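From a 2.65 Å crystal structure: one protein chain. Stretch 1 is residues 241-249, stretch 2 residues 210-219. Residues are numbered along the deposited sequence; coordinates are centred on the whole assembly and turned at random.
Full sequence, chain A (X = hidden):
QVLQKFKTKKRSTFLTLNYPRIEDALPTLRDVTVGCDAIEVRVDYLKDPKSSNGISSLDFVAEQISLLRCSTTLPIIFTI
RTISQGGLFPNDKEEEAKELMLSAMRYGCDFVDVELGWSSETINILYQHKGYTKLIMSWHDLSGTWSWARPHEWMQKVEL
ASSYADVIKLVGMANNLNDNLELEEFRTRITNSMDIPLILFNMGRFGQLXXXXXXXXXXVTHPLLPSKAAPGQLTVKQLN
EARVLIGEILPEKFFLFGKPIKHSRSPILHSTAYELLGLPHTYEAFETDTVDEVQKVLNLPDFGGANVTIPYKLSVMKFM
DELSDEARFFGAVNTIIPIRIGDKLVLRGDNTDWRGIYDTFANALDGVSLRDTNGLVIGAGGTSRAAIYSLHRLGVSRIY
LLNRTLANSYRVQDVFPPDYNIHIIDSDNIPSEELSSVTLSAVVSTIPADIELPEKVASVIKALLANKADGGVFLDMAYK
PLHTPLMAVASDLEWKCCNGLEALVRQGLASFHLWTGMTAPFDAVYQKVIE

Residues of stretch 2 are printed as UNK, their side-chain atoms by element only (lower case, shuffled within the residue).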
# COMPACT_ATOMS: atom_id res chain seq x y z
N GLU A 241 -14.02 -6.42 -11.95
CA GLU A 241 -14.85 -6.60 -13.12
C GLU A 241 -16.20 -7.26 -12.80
O GLU A 241 -17.23 -6.82 -13.29
CB GLU A 241 -14.11 -7.43 -14.15
CG GLU A 241 -13.09 -6.62 -14.90
CD GLU A 241 -12.27 -7.47 -15.86
OE1 GLU A 241 -12.19 -8.71 -15.67
OE2 GLU A 241 -11.68 -6.87 -16.80
N ALA A 242 -16.17 -8.29 -11.97
CA ALA A 242 -17.38 -8.98 -11.56
C ALA A 242 -18.28 -8.07 -10.72
O ALA A 242 -19.48 -7.95 -10.98
CB ALA A 242 -17.03 -10.24 -10.80
N ARG A 243 -17.68 -7.43 -9.71
CA ARG A 243 -18.41 -6.51 -8.85
C ARG A 243 -19.05 -5.34 -9.59
O ARG A 243 -20.10 -4.85 -9.19
CB ARG A 243 -17.50 -5.99 -7.74
CG ARG A 243 -17.27 -7.04 -6.66
CD ARG A 243 -16.23 -6.64 -5.64
NE ARG A 243 -16.14 -7.66 -4.59
CZ ARG A 243 -15.23 -7.70 -3.62
NH1 ARG A 243 -14.28 -6.77 -3.52
NH2 ARG A 243 -15.26 -8.69 -2.73
N VAL A 244 -18.43 -4.91 -10.68
CA VAL A 244 -19.02 -3.86 -11.49
C VAL A 244 -20.22 -4.42 -12.24
O VAL A 244 -21.28 -3.78 -12.27
CB VAL A 244 -18.00 -3.26 -12.48
CG1 VAL A 244 -18.68 -2.31 -13.47
CG2 VAL A 244 -16.91 -2.51 -11.71
N LEU A 245 -20.06 -5.61 -12.81
CA LEU A 245 -21.12 -6.23 -13.60
C LEU A 245 -22.34 -6.62 -12.79
O LEU A 245 -23.44 -6.54 -13.30
CB LEU A 245 -20.59 -7.45 -14.36
CG LEU A 245 -19.70 -7.09 -15.56
CD1 LEU A 245 -18.91 -8.30 -16.03
CD2 LEU A 245 -20.49 -6.50 -16.72
N ILE A 246 -22.17 -7.00 -11.52
CA ILE A 246 -23.34 -7.30 -10.69
C ILE A 246 -23.98 -6.09 -10.03
O ILE A 246 -25.01 -6.24 -9.39
CB ILE A 246 -23.08 -8.40 -9.62
CG1 ILE A 246 -22.16 -7.91 -8.50
CG2 ILE A 246 -22.53 -9.65 -10.28
CD1 ILE A 246 -22.22 -8.81 -7.29
N GLY A 247 -23.39 -4.91 -10.17
CA GLY A 247 -23.91 -3.69 -9.54
C GLY A 247 -23.41 -3.32 -8.14
O GLY A 247 -23.98 -2.43 -7.52
N GLU A 248 -22.37 -3.99 -7.65
CA GLU A 248 -21.78 -3.66 -6.34
C GLU A 248 -20.92 -2.41 -6.40
O GLU A 248 -21.10 -1.53 -5.58
CB GLU A 248 -20.94 -4.82 -5.80
CG GLU A 248 -21.75 -5.94 -5.13
CD GLU A 248 -22.28 -5.57 -3.74
OE1 GLU A 248 -21.49 -5.64 -2.75
OE2 GLU A 248 -23.49 -5.25 -3.63
N ILE A 249 -19.99 -2.33 -7.35
CA ILE A 249 -19.19 -1.11 -7.59
C ILE A 249 -19.78 -0.31 -8.74
O ILE A 249 -19.84 -0.81 -9.87
CB ILE A 249 -17.74 -1.47 -7.97
CG1 ILE A 249 -17.02 -2.02 -6.74
CG2 ILE A 249 -16.99 -0.25 -8.51
CD1 ILE A 249 -15.71 -2.70 -7.05
N UNK A 210 -20.23 -16.06 -4.38
CA UNK A 210 -20.08 -15.79 -2.96
C UNK A 210 -18.76 -15.07 -2.66
O UNK A 210 -18.71 -14.27 -1.74
c UNK A 210 -20.17 -17.08 -2.14
o UNK A 210 -19.05 -17.93 -2.35
N UNK A 211 -17.70 -15.37 -3.41
CA UNK A 211 -16.41 -14.65 -3.28
C UNK A 211 -16.58 -13.17 -3.61
O UNK A 211 -16.09 -12.29 -2.90
c UNK A 211 -13.93 -17.05 -5.06
c UNK A 211 -12.32 -18.68 -4.10
c UNK A 211 -15.34 -15.21 -4.23
c UNK A 211 -14.85 -16.62 -3.94
n UNK A 211 -11.87 -19.93 -4.07
n UNK A 211 -11.75 -17.76 -3.32
n UNK A 211 -13.34 -18.38 -4.89
N UNK A 212 -17.31 -12.92 -4.70
CA UNK A 212 -17.59 -11.58 -5.18
C UNK A 212 -18.36 -10.76 -4.14
O UNK A 212 -18.04 -9.60 -3.93
c UNK A 212 -17.34 -12.12 -7.62
c UNK A 212 -19.00 -10.36 -6.92
c UNK A 212 -18.00 -12.81 -8.80
c UNK A 212 -18.33 -11.67 -6.53
N UNK A 213 -19.34 -11.39 -3.49
CA UNK A 213 -20.15 -10.75 -2.43
C UNK A 213 -19.49 -10.65 -1.04
O UNK A 213 -19.93 -9.85 -0.20
c UNK A 213 -23.68 -12.31 -3.17
c UNK A 213 -22.73 -10.14 -3.99
c UNK A 213 -21.49 -11.49 -2.26
c UNK A 213 -22.41 -11.53 -3.49
N UNK A 214 -18.48 -11.48 -0.78
CA UNK A 214 -17.73 -11.38 0.47
C UNK A 214 -16.83 -10.14 0.50
O UNK A 214 -15.80 -10.10 -0.16
n UNK A 214 -14.80 -12.37 1.83
c UNK A 214 -16.91 -12.64 0.67
o UNK A 214 -16.64 -12.73 3.03
c UNK A 214 -16.10 -12.59 1.95
N UNK A 215 -17.22 -9.13 1.27
CA UNK A 215 -16.53 -7.83 1.22
C UNK A 215 -15.28 -7.82 2.05
O UNK A 215 -14.28 -7.25 1.64
c UNK A 215 -18.58 -6.55 0.57
c UNK A 215 -20.25 -5.63 2.19
c UNK A 215 -17.48 -6.70 1.61
n UNK A 215 -21.64 -5.10 2.17
c UNK A 215 -19.57 -5.44 0.85
N UNK A 216 -15.33 -8.48 3.20
CA UNK A 216 -14.24 -8.47 4.16
C UNK A 216 -13.19 -9.56 3.91
O UNK A 216 -13.47 -10.75 4.07
c UNK A 216 -12.38 -9.67 8.27
c UNK A 216 -13.36 -9.73 7.28
c UNK A 216 -13.78 -8.57 6.63
c UNK A 216 -11.82 -8.44 8.62
c UNK A 216 -12.24 -7.28 7.98
c UNK A 216 -13.21 -7.35 6.99
c UNK A 216 -14.81 -8.63 5.56
N UNK A 217 -11.98 -9.13 3.55
CA UNK A 217 -10.78 -9.99 3.39
C UNK A 217 -10.99 -11.20 2.49
O UNK A 217 -10.83 -12.34 2.91
c UNK A 217 -10.24 -10.44 4.76
c UNK A 217 -9.73 -9.30 5.63
s UNK A 217 -9.09 -9.89 7.22
c UNK A 217 -7.52 -10.58 6.70
N UNK A 218 -11.35 -10.93 1.23
CA UNK A 218 -11.49 -11.97 0.22
C UNK A 218 -10.11 -12.37 -0.27
O UNK A 218 -9.27 -11.50 -0.51
c UNK A 218 -12.32 -11.50 -0.99
o UNK A 218 -13.63 -11.14 -0.55
c UNK A 218 -12.45 -12.59 -2.03
N UNK A 219 -9.85 -13.68 -0.41
CA UNK A 219 -8.59 -14.05 -1.05
C UNK A 219 -8.66 -13.90 -2.56
O UNK A 219 -9.69 -14.19 -3.18
c UNK A 219 -9.72 -16.00 -0.30
c UNK A 219 -8.38 -15.50 -0.65
c UNK A 219 -10.48 -14.83 0.25

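Position 210 carries one carbon followed by one oxygen, the short hydroxyl side chain of serine. Ser210 lies in the helix, out of reach of stretch 1, and its hydroxyl is hydrogen-bonded elsewhere in the structure. At position 211 three carbons lead to a nitrogen and then to a carbon bearing two further nitrogens. This guanidinium identifies arginine; the end of Arg211 leads away from stretch 1, so its carbonyl makes the nearer approach, with Arg211 O 3.7 Å from Arg243 NH2.

Position 212 has four carbons, forked at the first, one arm being two carbons long. That pattern is isoleucine, and no residue of stretch 2 loses more area to the partner. The tip of the longer arm meets a helical alanine, Ile212 CD1 lying 3.4 Å from Ala242 CB, while the shorter arm lies between Arg243 and Ile246, with Ile212 CG2 3.8 Å from Arg243 CG and 3.6 Å from Ile246 CD1. Position 213 also has four carbons, but the fork comes at the second, which makes it leucine. Its CA-to-CB bond points away from stretch 1, yet the end of the side chain comes nearer and places Leu213 CD2 3.6 Å from Ile246 CD1.

At position 214 two carbons end in one oxygen and one nitrogen, a carboxamide on a short stem, hence asparagine. Asn214 is the first residue to leave helical geometry. Its side chain faces its own stretch: Asn214 ND2 donates to the backbone O of residue 216 at 3.1 Å, and a second bond from the same nitrogen, described below, helps tie the turn together. Position 215 is an unbranched row of four carbons ending in nitrogen, a lysine. Its aliphatic part runs past an acidic side chain, Lys215 CD standing 4.1 Å from Glu248 OE1.

Position 216 bears one carbon and a six-carbon ring without a hydroxyl, so it is phenylalanine; Phe216 points away and makes no contact. Two carbons, a sulfur and a final carbon at position 217 give methionine, likewise out of reach. Position 218, one carbon carrying an oxygen and a carbon, is threonine, with Thr218 OG1 3.7 Å from Arg243 NH2; Asn214 ND2 donates to Thr218 OG1 at 2.9 Å. Position 219 has three carbons that close a ring onto the backbone nitrogen, the mark of proline, and it too lies beyond contact.

The contact joins a polar anchor to a small apolar patch. Arg243, with an extended side chain, reaches the end of the stretch 2 helix, where both Arg243 NE and Arg243 NH2 donate to Ile212 O, at 2.8 and 3.2 Å. The guanidinium meets this shared carbonyl edge-on, and Asn214 O and Thr218 OG1 also lie near its plane. Beside this anchor, Ala242 and Ile246, one helical turn apart, pack against Ile212, and Ile246 extends the apolar contact to Leu213. Gly247, with a positive phi, is the first residue to leave helical angles, in a Schellman motif, beyond which Glu248 flanks Leu213 and Lys215.

Stretch 2 (210-219) SRILNKFMTP
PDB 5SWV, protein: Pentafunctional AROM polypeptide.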